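PDB 7A56: envelopment polyprotein from Bovine Schmallenberg virus BH80/Germany/2011, which gives rise to glycoprotein Gc, a class II fusion protein that probably merges viral and host membranes during entry, captured here in its postfusion conformation. Local coordinates for residues 53-58 with 349-354; 43-49 with 208-213; 81-87 with 103-109. All coordinates share one frame; numbering follows the deposited sequence.

Interaction 1 (53-58 with 349-354)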
loop_
_atom_site.group_PDB
_atom_site.type_symbol
_atom_site.label_atom_id
_atom_site.label_comp_id
_atom_site.label_asym_id
_atom_site.label_seq_id
_atom_site.Cartn_x
_atom_site.Cartn_y
_atom_site.Cartn_z
ATOM N N ILE A 53 10.884 3.642 -32.026
ATOM C CA ILE A 53 9.960 3.057 -33.001
ATOM C C ILE A 53 8.726 2.602 -32.217
ATOM O O ILE A 53 8.828 1.686 -31.374
ATOM C CB ILE A 53 10.619 1.894 -33.754
ATOM C CG1 ILE A 53 11.908 2.366 -34.462
ATOM C CG2 ILE A 53 9.604 1.332 -34.800
ATOM C CD1 ILE A 53 12.698 1.260 -35.082
ATOM N N PRO A 54 7.581 3.246 -32.403
ATOM C CA PRO A 54 6.465 3.087 -31.449
ATOM C C PRO A 54 5.826 1.694 -31.462
ATOM O O PRO A 54 5.536 1.127 -32.506
ATOM C CB PRO A 54 5.465 4.165 -31.875
ATOM C CG PRO A 54 5.863 4.570 -33.268
ATOM C CD PRO A 54 7.345 4.323 -33.378
ATOM N N GLN A 55 5.591 1.160 -30.261
ATOM C CA GLN A 55 4.959 -0.148 -30.089
ATOM C C GLN A 55 3.465 -0.063 -29.842
ATOM O O GLN A 55 2.784 -1.094 -29.924
ATOM C CB GLN A 55 5.563 -0.876 -28.851
ATOM C CG GLN A 55 7.002 -1.352 -29.049
ATOM C CD GLN A 55 7.634 -1.645 -27.728
ATOM O OE1 GLN A 55 7.861 -0.721 -26.944
ATOM N NE2 GLN A 55 7.873 -2.930 -27.420
ATOM N N TYR A 56 2.970 1.097 -29.408
ATOM C CA TYR A 56 1.618 1.220 -28.884
ATOM C C TYR A 56 0.687 1.876 -29.920
ATOM O O TYR A 56 1.022 2.908 -30.517
ATOM C CB TYR A 56 1.639 2.022 -27.580
ATOM C CG TYR A 56 0.319 2.016 -26.829
ATOM C CD1 TYR A 56 -0.015 0.949 -25.967
ATOM C CD2 TYR A 56 -0.630 3.018 -27.048
ATOM C CE1 TYR A 56 -1.223 0.923 -25.301
ATOM C CE2 TYR A 56 -1.871 3.015 -26.372
ATOM C CZ TYR A 56 -2.158 1.975 -25.506
ATOM O OH TYR A 56 -3.341 1.941 -24.831
ATOM N N LYS A 57 -0.465 1.250 -30.145
ATOM C CA LYS A 57 -1.543 1.830 -30.936
ATOM C C LYS A 57 -2.884 1.469 -30.308
ATOM O O LYS A 57 -3.127 0.285 -30.017
ATOM C CB LYS A 57 -1.490 1.297 -32.374
ATOM C CG LYS A 57 -2.613 1.807 -33.208
ATOM C CD LYS A 57 -2.372 1.375 -34.630
ATOM C CE LYS A 57 -3.285 0.262 -35.007
ATOM N NZ LYS A 57 -4.343 0.817 -35.901
ATOM N N THR A 58 -3.754 2.462 -30.109
ATOM C CA THR A 58 -5.121 2.175 -29.665
ATOM C C THR A 58 -6.096 3.011 -30.489
ATOM O O THR A 58 -5.749 3.544 -31.542
ATOM C CB THR A 58 -5.289 2.412 -28.152
ATOM O OG1 THR A 58 -6.566 1.903 -27.751
ATOM C CG2 THR A 58 -5.173 3.922 -27.772
ATOM N N ALA A 349 -3.200 6.458 -36.529
ATOM C CA ALA A 349 -2.245 5.826 -35.616
ATOM C C ALA A 349 -1.498 4.693 -36.310
ATOM O O ALA A 349 -2.012 4.056 -37.240
ATOM C CB ALA A 349 -2.986 5.291 -34.389
ATOM N N TYR A 350 -0.288 4.403 -35.816
ATOM C CA TYR A 350 0.448 3.234 -36.279
ATOM C C TYR A 350 1.391 2.770 -35.172
ATOM O O TYR A 350 1.670 3.499 -34.201
ATOM C CB TYR A 350 1.243 3.501 -37.583
ATOM C CG TYR A 350 2.461 4.361 -37.361
ATOM C CD1 TYR A 350 2.358 5.796 -37.427
ATOM C CD2 TYR A 350 3.700 3.772 -37.059
ATOM C CE1 TYR A 350 3.474 6.589 -37.188
ATOM C CE2 TYR A 350 4.810 4.532 -36.812
ATOM C CZ TYR A 350 4.701 5.931 -36.855
ATOM O OH TYR A 350 5.826 6.666 -36.589
ATOM N N SER A 351 1.848 1.523 -35.319
ATOM C CA SER A 351 2.826 0.947 -34.397
ATOM C C SER A 351 3.523 -0.197 -35.118
ATOM O O SER A 351 3.122 -0.605 -36.214
ATOM C CB SER A 351 2.176 0.454 -33.107
ATOM O OG SER A 351 1.386 -0.678 -33.399
ATOM N N THR A 352 4.570 -0.711 -34.481
ATOM C CA THR A 352 5.392 -1.762 -35.040
ATOM C C THR A 352 5.874 -2.581 -33.876
ATOM O O THR A 352 6.218 -2.020 -32.837
ATOM C CB THR A 352 6.586 -1.179 -35.786
ATOM O OG1 THR A 352 6.086 -0.326 -36.810
ATOM C CG2 THR A 352 7.454 -2.268 -36.366
ATOM N N GLN A 353 5.878 -3.894 -34.023
ATOM C CA GLN A 353 6.441 -4.681 -32.933
ATOM C C GLN A 353 7.953 -4.512 -32.869
ATOM O O GLN A 353 8.635 -4.555 -33.897
ATOM C CB GLN A 353 6.087 -6.145 -33.102
ATOM C CG GLN A 353 4.819 -6.483 -32.385
ATOM C CD GLN A 353 4.921 -7.796 -31.644
ATOM O OE1 GLN A 353 5.952 -8.496 -31.710
ATOM N NE2 GLN A 353 3.852 -8.144 -30.922
ATOM N N ALA A 354 8.477 -4.348 -31.648
ATOM C CA ALA A 354 9.923 -4.228 -31.482
ATOM C C ALA A 354 10.642 -5.534 -31.860
ATOM O O ALA A 354 10.098 -6.627 -31.737
ATOM C CB ALA A 354 10.243 -3.832 -30.030
HETATM O O HOH W 1 8.828 -0.976 -32.256
HETATM O O HOH W 2 6.309 1.848 -35.370
HETATM O O HOH W 3 6.445 -4.825 -29.368
HETATM O O HOH W 4 0.517 -2.023 -31.249
HETATM O O HOH W 5 -4.589 2.992 -37.914
#
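P54 and T352 meet through their backbones where the loop 53-58 passes the end of strand 346-350, the two segments running 130° apart, and T352 N donates to P54 O (2.9 Å) nearly along the C=O axis. The same carbonyl also receives a CA-H...O contact from S351 CA at 3.3 Å, and Q55 CA makes a second such contact, straighter but longer, with T352 O.

Among the side chains, P54 presents CG to CE2 of Y350 at 3.7 Å, meeting the ring at a slant. Y350 starts out away from the loop, and a chi1 of 73° folds its ring back to the proline. The aliphatic chain of K57 runs past A349, CG 3.7 Å from its CB, then bends so that NZ shares a water with A349 O. Further waters, linking I53 O to T352 O and Q55 O to S351 OG, supplement the direct backbone contact. The amide of Q55 lies against A354, with NE2 3.6 Å from CB, while its OE1 is held by S386 N.

This crossing lies where the chain leaves strand 346-350 for strand 356-365, with I53 N bonded to T383 OG1. It is flanked by strand 86-92, which bonds to both Y56 and Y350, and by I103 of strand 98-134; Y56 and T58 face strand 70-80 and Q231 and D229 of the second subunit.

Interaction 2 (43-49 with 208-213)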
loop_
_atom_site.group_PDB
_atom_site.type_symbol
_atom_site.label_atom_id
_atom_site.label_comp_id
_atom_site.label_asym_id
_atom_site.label_seq_id
_atom_site.Cartn_x
_atom_site.Cartn_y
_atom_site.Cartn_z
ATOM N N PHE A 43 8.857 23.442 -24.282
ATOM C CA PHE A 43 9.373 22.089 -24.473
ATOM C C PHE A 43 10.865 22.201 -24.740
ATOM O O PHE A 43 11.322 23.151 -25.384
ATOM C CB PHE A 43 8.708 21.379 -25.678
ATOM C CG PHE A 43 7.273 20.941 -25.449
ATOM C CD1 PHE A 43 6.252 21.872 -25.366
ATOM C CD2 PHE A 43 6.948 19.598 -25.389
ATOM C CE1 PHE A 43 4.944 21.478 -25.162
ATOM C CE2 PHE A 43 5.631 19.180 -25.186
ATOM C CZ PHE A 43 4.631 20.116 -25.084
ATOM N N LYS A 44 11.639 21.218 -24.244
ATOM C CA LYS A 44 13.093 21.237 -24.391
ATOM C C LYS A 44 13.507 20.429 -25.624
ATOM O O LYS A 44 13.130 19.250 -25.717
ATOM C CB LYS A 44 13.702 20.592 -23.148
ATOM C CG LYS A 44 13.425 21.437 -21.919
ATOM C CD LYS A 44 13.801 20.735 -20.642
ATOM C CE LYS A 44 13.935 21.739 -19.509
ATOM N NZ LYS A 44 15.032 21.343 -18.565
ATOM N N PRO A 45 14.340 20.954 -26.533
ATOM C CA PRO A 45 14.755 20.141 -27.704
ATOM C C PRO A 45 15.877 19.163 -27.344
ATOM O O PRO A 45 16.878 19.538 -26.708
ATOM C CB PRO A 45 15.227 21.185 -28.735
ATOM C CG PRO A 45 15.014 22.497 -28.122
ATOM C CD PRO A 45 14.895 22.317 -26.640
ATOM N N LEU A 46 15.664 17.887 -27.673
ATOM C CA LEU A 46 16.669 16.828 -27.455
ATOM C C LEU A 46 17.128 16.294 -28.819
ATOM O O LEU A 46 16.330 16.159 -29.765
ATOM C CB LEU A 46 16.153 15.660 -26.587
ATOM C CG LEU A 46 16.294 15.823 -25.059
ATOM C CD1 LEU A 46 15.464 17.020 -24.677
ATOM C CD2 LEU A 46 15.722 14.591 -24.385
ATOM N N LYS A 47 18.427 16.020 -28.927
ATOM C CA LYS A 47 18.977 15.629 -30.219
ATOM C C LYS A 47 19.785 14.346 -30.027
ATOM O O LYS A 47 20.274 14.050 -28.931
ATOM C CB LYS A 47 19.827 16.779 -30.847
ATOM C CG LYS A 47 18.935 17.827 -31.680
ATOM C CD LYS A 47 19.626 18.372 -32.944
ATOM C CE LYS A 47 18.724 18.431 -34.203
ATOM N NZ LYS A 47 17.911 19.703 -34.300
ATOM N N ASN A 48 19.972 13.606 -31.128
ATOM C CA ASN A 48 20.811 12.405 -31.132
ATOM C C ASN A 48 20.327 11.366 -30.122
ATOM O O ASN A 48 21.133 10.717 -29.445
ATOM C CB ASN A 48 22.286 12.732 -30.875
ATOM C CG ASN A 48 23.194 11.695 -31.486
ATOM O OD1 ASN A 48 22.877 11.170 -32.553
ATOM N ND2 ASN A 48 24.292 11.361 -30.812
ATOM N N LEU A 49 19.006 11.224 -30.000
ATOM C CA LEU A 49 18.480 10.181 -29.137
ATOM C C LEU A 49 18.571 8.810 -29.815
ATOM O O LEU A 49 18.638 8.727 -31.030
ATOM C CB LEU A 49 17.047 10.498 -28.752
ATOM C CG LEU A 49 16.789 11.684 -27.814
ATOM C CD1 LEU A 49 15.295 11.834 -27.432
ATOM C CD2 LEU A 49 17.604 11.558 -26.515
ATOM N N HIS A 208 14.562 12.945 -36.323
ATOM C CA HIS A 208 15.802 13.433 -35.721
ATOM C C HIS A 208 15.663 14.648 -34.798
ATOM O O HIS A 208 16.645 15.381 -34.594
ATOM C CB HIS A 208 16.823 13.781 -36.808
ATOM C CG HIS A 208 17.110 12.652 -37.750
ATOM N ND1 HIS A 208 17.803 11.518 -37.370
ATOM C CD2 HIS A 208 16.800 12.485 -39.061
ATOM C CE1 HIS A 208 17.902 10.699 -38.403
ATOM N NE2 HIS A 208 17.308 11.267 -39.443
ATOM N N GLU A 209 14.474 14.905 -34.247
ATOM C CA GLU A 209 14.429 15.866 -33.150
ATOM C C GLU A 209 13.298 15.503 -32.202
ATOM O O GLU A 209 12.200 15.133 -32.636
ATOM C CB GLU A 209 14.271 17.309 -33.667
ATOM C CG GLU A 209 14.729 18.356 -32.613
ATOM C CD GLU A 209 15.085 19.735 -33.223
ATOM O OE1 GLU A 209 14.665 19.986 -34.392
ATOM O OE2 GLU A 209 15.795 20.543 -32.512
ATOM N N SER A 210 13.558 15.615 -30.904
ATOM C CA SER A 210 12.510 15.411 -29.916
ATOM C C SER A 210 12.315 16.673 -29.068
ATOM O O SER A 210 13.228 17.486 -28.921
ATOM C CB SER A 210 12.833 14.191 -29.000
ATOM O OG SER A 210 12.439 12.962 -29.614
ATOM N N PHE A 211 11.094 16.861 -28.573
ATOM C CA PHE A 211 10.728 18.001 -27.739
ATOM C C PHE A 211 10.060 17.495 -26.476
ATOM O O PHE A 211 8.977 16.904 -26.530
ATOM C CB PHE A 211 9.813 18.957 -28.522
ATOM C CG PHE A 211 10.484 19.517 -29.740
ATOM C CD1 PHE A 211 11.290 20.655 -29.651
ATOM C CD2 PHE A 211 10.382 18.866 -30.968
ATOM C CE1 PHE A 211 11.944 21.140 -30.762
ATOM C CE2 PHE A 211 11.016 19.370 -32.096
ATOM C CZ PHE A 211 11.817 20.499 -31.991
ATOM N N CYS A 212 10.703 17.719 -25.328
ATOM C CA CYS A 212 10.354 16.979 -24.132
ATOM C C CYS A 212 10.007 17.898 -22.974
ATOM O O CYS A 212 10.473 19.029 -22.907
ATOM C CB CYS A 212 11.520 16.081 -23.671
ATOM S SG CYS A 212 12.025 14.941 -24.954
ATOM N N SER A 213 9.209 17.387 -22.056
ATOM C CA SER A 213 8.939 18.143 -20.832
ATOM C C SER A 213 8.467 17.201 -19.737
ATOM O O SER A 213 7.780 16.194 -20.013
ATOM C CB SER A 213 7.855 19.213 -21.116
ATOM O OG SER A 213 7.528 19.879 -19.913
HETATM O O HOH W 6 18.851 14.042 -33.741
#
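P45 sets its CB as a bump against F211, 3.9 Å from CE1 of the ring and meeting it at a slant, at the middle pair where strand 44-46 joins strand 209-213 within a larger sheet. The two strands are twisted, their directions 141° apart. Four backbone hydrogen bonds hold them, two at the K44-C212 pair and two at L46-S210, with P45-F211 the non-hydrogen-bonded pair between.

On the face that carries L46 and C212, the forked end of the leucine fits around sulfur: CD2 lies 3.8 Å and CD1 4.0 Å from C212 SG. L49, returning after a turn in the chain, sets CD1 3.8 Å from S210 CB, so the small serine is the hollow that receives it. F43 closes the far end with its CB 3.9 Å from CB of F211, and turns the ring edge at CD2 to the carbonyl oxygen of F211 (3.6 Å).

The other end is polar. E209 carries CG anti to its backbone N (chi1 -159°) and reaches out in an extended chain, while K47 is bent at three torsions to bring NZ 2.9 Å from OE2 in a salt bridge. A water joins N48 N to H208 O beyond it.

F211 and F43 pack beneath helix 23-40, on L38 and, for F211, A35 and T39. L46, on the opposite face, and L49, beyond the strand, both touch R107 of strand 98-134. Strand 197-206 continues the sheet through backbone bonds of F211 with I204 and S213 with V202, to which the C212-C203 disulfide and a hydrogen bond from S210 OG to T205 OG1 are added.

Interaction 3 (81-87 with 103-109)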
loop_
_atom_site.group_PDB
_atom_site.type_symbol
_atom_site.label_atom_id
_atom_site.label_comp_id
_atom_site.label_asym_id
_atom_site.label_seq_id
_atom_site.Cartn_x
_atom_site.Cartn_y
_atom_site.Cartn_z
ATOM N N ALA A 81 1.070 5.794 -19.157
ATOM C CA ALA A 81 2.272 6.456 -18.645
ATOM C C ALA A 81 3.214 5.341 -18.207
ATOM O O ALA A 81 3.277 4.986 -17.029
ATOM C CB ALA A 81 1.943 7.411 -17.500
ATOM N N ILE A 82 3.924 4.757 -19.190
ATOM C CA ILE A 82 4.817 3.619 -18.972
ATOM C C ILE A 82 6.194 3.985 -19.498
ATOM O O ILE A 82 6.326 4.460 -20.617
ATOM C CB ILE A 82 4.293 2.327 -19.644
ATOM C CG1 ILE A 82 3.093 1.819 -18.857
ATOM C CG2 ILE A 82 5.419 1.234 -19.723
ATOM C CD1 ILE A 82 2.341 0.614 -19.509
ATOM N N ASN A 83 7.225 3.769 -18.683
ATOM C CA ASN A 83 8.590 4.153 -19.080
ATOM C C ASN A 83 9.048 3.505 -20.398
ATOM O O ASN A 83 9.106 2.280 -20.518
ATOM C CB ASN A 83 9.536 3.770 -17.930
ATOM C CG ASN A 83 10.941 4.267 -18.171
ATOM O OD1 ASN A 83 11.242 5.441 -18.014
ATOM N ND2 ASN A 83 11.794 3.372 -18.576
ATOM N N GLY A 84 9.468 4.338 -21.366
ATOM C CA GLY A 84 9.959 3.888 -22.650
ATOM C C GLY A 84 8.892 3.732 -23.735
ATOM O O GLY A 84 9.242 3.551 -24.895
ATOM N N LEU A 85 7.623 3.723 -23.390
ATOM C CA LEU A 85 6.589 3.401 -24.393
ATOM C C LEU A 85 6.337 4.567 -25.337
ATOM O O LEU A 85 6.365 5.730 -24.930
ATOM C CB LEU A 85 5.279 3.042 -23.674
ATOM C CG LEU A 85 4.145 2.382 -24.505
ATOM C CD1 LEU A 85 4.556 1.050 -25.002
ATOM C CD2 LEU A 85 2.933 2.231 -23.541
ATOM N N SER A 86 5.990 4.255 -26.595
ATOM C CA SER A 86 5.635 5.339 -27.518
ATOM C C SER A 86 4.558 4.875 -28.497
ATOM O O SER A 86 4.349 3.668 -28.715
ATOM C CB SER A 86 6.852 5.889 -28.296
ATOM O OG SER A 86 7.503 4.969 -29.162
ATOM N N ALA A 87 3.869 5.870 -29.098
ATOM C CA ALA A 87 2.756 5.661 -30.036
ATOM C C ALA A 87 3.018 6.486 -31.283
ATOM O O ALA A 87 3.597 7.576 -31.179
ATOM C CB ALA A 87 1.391 6.131 -29.438
ATOM N N ILE A 103 5.539 11.105 -33.099
ATOM C CA ILE A 103 5.549 10.032 -32.103
ATOM C C ILE A 103 5.338 10.669 -30.736
ATOM O O ILE A 103 5.970 11.687 -30.421
ATOM C CB ILE A 103 6.867 9.247 -32.198
ATOM C CG1 ILE A 103 6.879 8.420 -33.507
ATOM C CG2 ILE A 103 7.132 8.322 -30.967
ATOM C CD1 ILE A 103 8.313 7.960 -33.886
ATOM N N ILE A 104 4.396 10.135 -29.960
ATOM C CA ILE A 104 4.231 10.531 -28.565
ATOM C C ILE A 104 5.015 9.540 -27.695
ATOM O O ILE A 104 4.710 8.337 -27.677
ATOM C CB ILE A 104 2.750 10.556 -28.157
ATOM C CG1 ILE A 104 1.882 11.377 -29.143
ATOM C CG2 ILE A 104 2.581 10.939 -26.649
ATOM C CD1 ILE A 104 2.297 12.876 -29.181
ATOM N N TYR A 105 6.047 10.026 -26.992
ATOM C CA TYR A 105 7.050 9.108 -26.421
ATOM C C TYR A 105 7.131 9.371 -24.920
ATOM O O TYR A 105 7.425 10.502 -24.513
ATOM C CB TYR A 105 8.388 9.314 -27.158
ATOM C CG TYR A 105 9.646 8.826 -26.438
ATOM C CD1 TYR A 105 9.655 7.636 -25.743
ATOM C CD2 TYR A 105 10.813 9.555 -26.498
ATOM C CE1 TYR A 105 10.835 7.192 -25.057
ATOM C CE2 TYR A 105 11.983 9.143 -25.849
ATOM C CZ TYR A 105 11.981 7.967 -25.143
ATOM O OH TYR A 105 13.132 7.612 -24.546
ATOM N N VAL A 106 6.879 8.342 -24.101
ATOM C CA VAL A 106 6.950 8.490 -22.621
ATOM C C VAL A 106 8.410 8.230 -22.234
ATOM O O VAL A 106 8.865 7.097 -22.076
ATOM C CB VAL A 106 5.957 7.587 -21.908
ATOM C CG1 VAL A 106 5.944 7.854 -20.345
ATOM C CG2 VAL A 106 4.555 7.781 -22.482
ATOM N N ARG A 107 9.186 9.303 -22.140
ATOM C CA ARG A 107 10.621 9.130 -22.050
ATOM C C ARG A 107 11.054 8.647 -20.664
ATOM O O ARG A 107 12.004 7.888 -20.563
ATOM C CB ARG A 107 11.342 10.424 -22.393
ATOM C CG ARG A 107 12.880 10.255 -22.308
ATOM C CD ARG A 107 13.632 11.281 -23.078
ATOM N NE ARG A 107 15.039 11.254 -22.701
ATOM C CZ ARG A 107 15.969 10.439 -23.189
ATOM N NH1 ARG A 107 15.676 9.516 -24.129
ATOM N NH2 ARG A 107 17.221 10.566 -22.715
ATOM N N ARG A 108 10.376 9.070 -19.612
ATOM C CA ARG A 108 10.768 8.570 -18.284
ATOM C C ARG A 108 9.540 8.424 -17.406
ATOM O O ARG A 108 8.647 9.279 -17.405
ATOM C CB ARG A 108 11.811 9.499 -17.661
ATOM C CG ARG A 108 12.201 9.090 -16.196
ATOM C CD ARG A 108 13.322 10.052 -15.692
ATOM N NE ARG A 108 12.770 11.395 -15.467
ATOM C CZ ARG A 108 13.075 12.477 -16.182
ATOM N NH1 ARG A 108 13.956 12.398 -17.169
ATOM N NH2 ARG A 108 12.504 13.646 -15.885
ATOM N N VAL A 109 9.455 7.293 -16.701
ATOM C CA VAL A 109 8.495 7.122 -15.618
ATOM C C VAL A 109 9.256 6.450 -14.483
ATOM O O VAL A 109 9.760 5.332 -14.658
ATOM C CB VAL A 109 7.297 6.239 -15.978
ATOM C CG1 VAL A 109 6.469 6.053 -14.722
ATOM C CG2 VAL A 109 6.403 6.865 -17.130
#
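N83 grips the facing strand through its side chain: V109 N donates to OD1 of N83 at 2.9 Å, in the plane of the amide and on a lone pair. A chi1 near 180° (-173°) swings the amide of N83 away from its own N-H and over to V109. CG2 of V109 fills the adjoining spot, 3.6 Å from both N83 N and A81 O. Next to these, G84 N bonds V106 O, and V106 N bonds L85 O at 2.8 Å, almost head-on to that carbonyl. CB of V106 sits against both I82 O (3.4 Å) and L85 O, which approach it from neighbouring directions.

These groups are positioned by a type II beta turn from I82 to L85, closed by L85 N to I82 O, in which G84 takes a positive phi (90°) that calls for glycine. The turn leads into the beta hairpin of strands 86-92 and 98-134, where S86 and Y105 form a non-hydrogen-bonded antiparallel pair and A87 and I104 a hydrogen-bonded one. CB of S86 packs 3.6 Å from CG2 of I103. The Y105 ring turns an edge to L85 O in its plane, while R107 CA sits over one face, nearer its margin than its centre, 3.5 Å from the plane.

Farther along, two residues, R107 and R108, stand across from the single residue E201, which makes a classic beta bulge in strand 98-134. R107 NH1 makes a weak bond to Y105 OH, and R108 is fixed by salt bridges to D199 and E201. Beyond, I79 of strand 70-80 packs on L85, A87 and I104, and V217 and L218 of the second subunit reach I82 and L85.

How the interactions relate
The three contacts lie on one side of the chain's centre, with interaction 3 between the others: its centre is about 11 Å from that of interaction 1 and about 13 Å from that of interaction 2, which are themselves about 20 Å apart. Interactions 1 and 3 lie on neighbouring strands of the same sheet, 346-350 and 86-92, and Y56 N probably bonds S86 O at 3.0 Å. Interactions 2 and 3 meet at R107. The spans closed by interactions 1 and 2 overlap, the order being 43-49, 53-58, 208-213, 349-354. Segments 43-49 and 53-58 thus each meet a segment well over a hundred residues later, while 81-87 with 103-109 is local and falls within both spans.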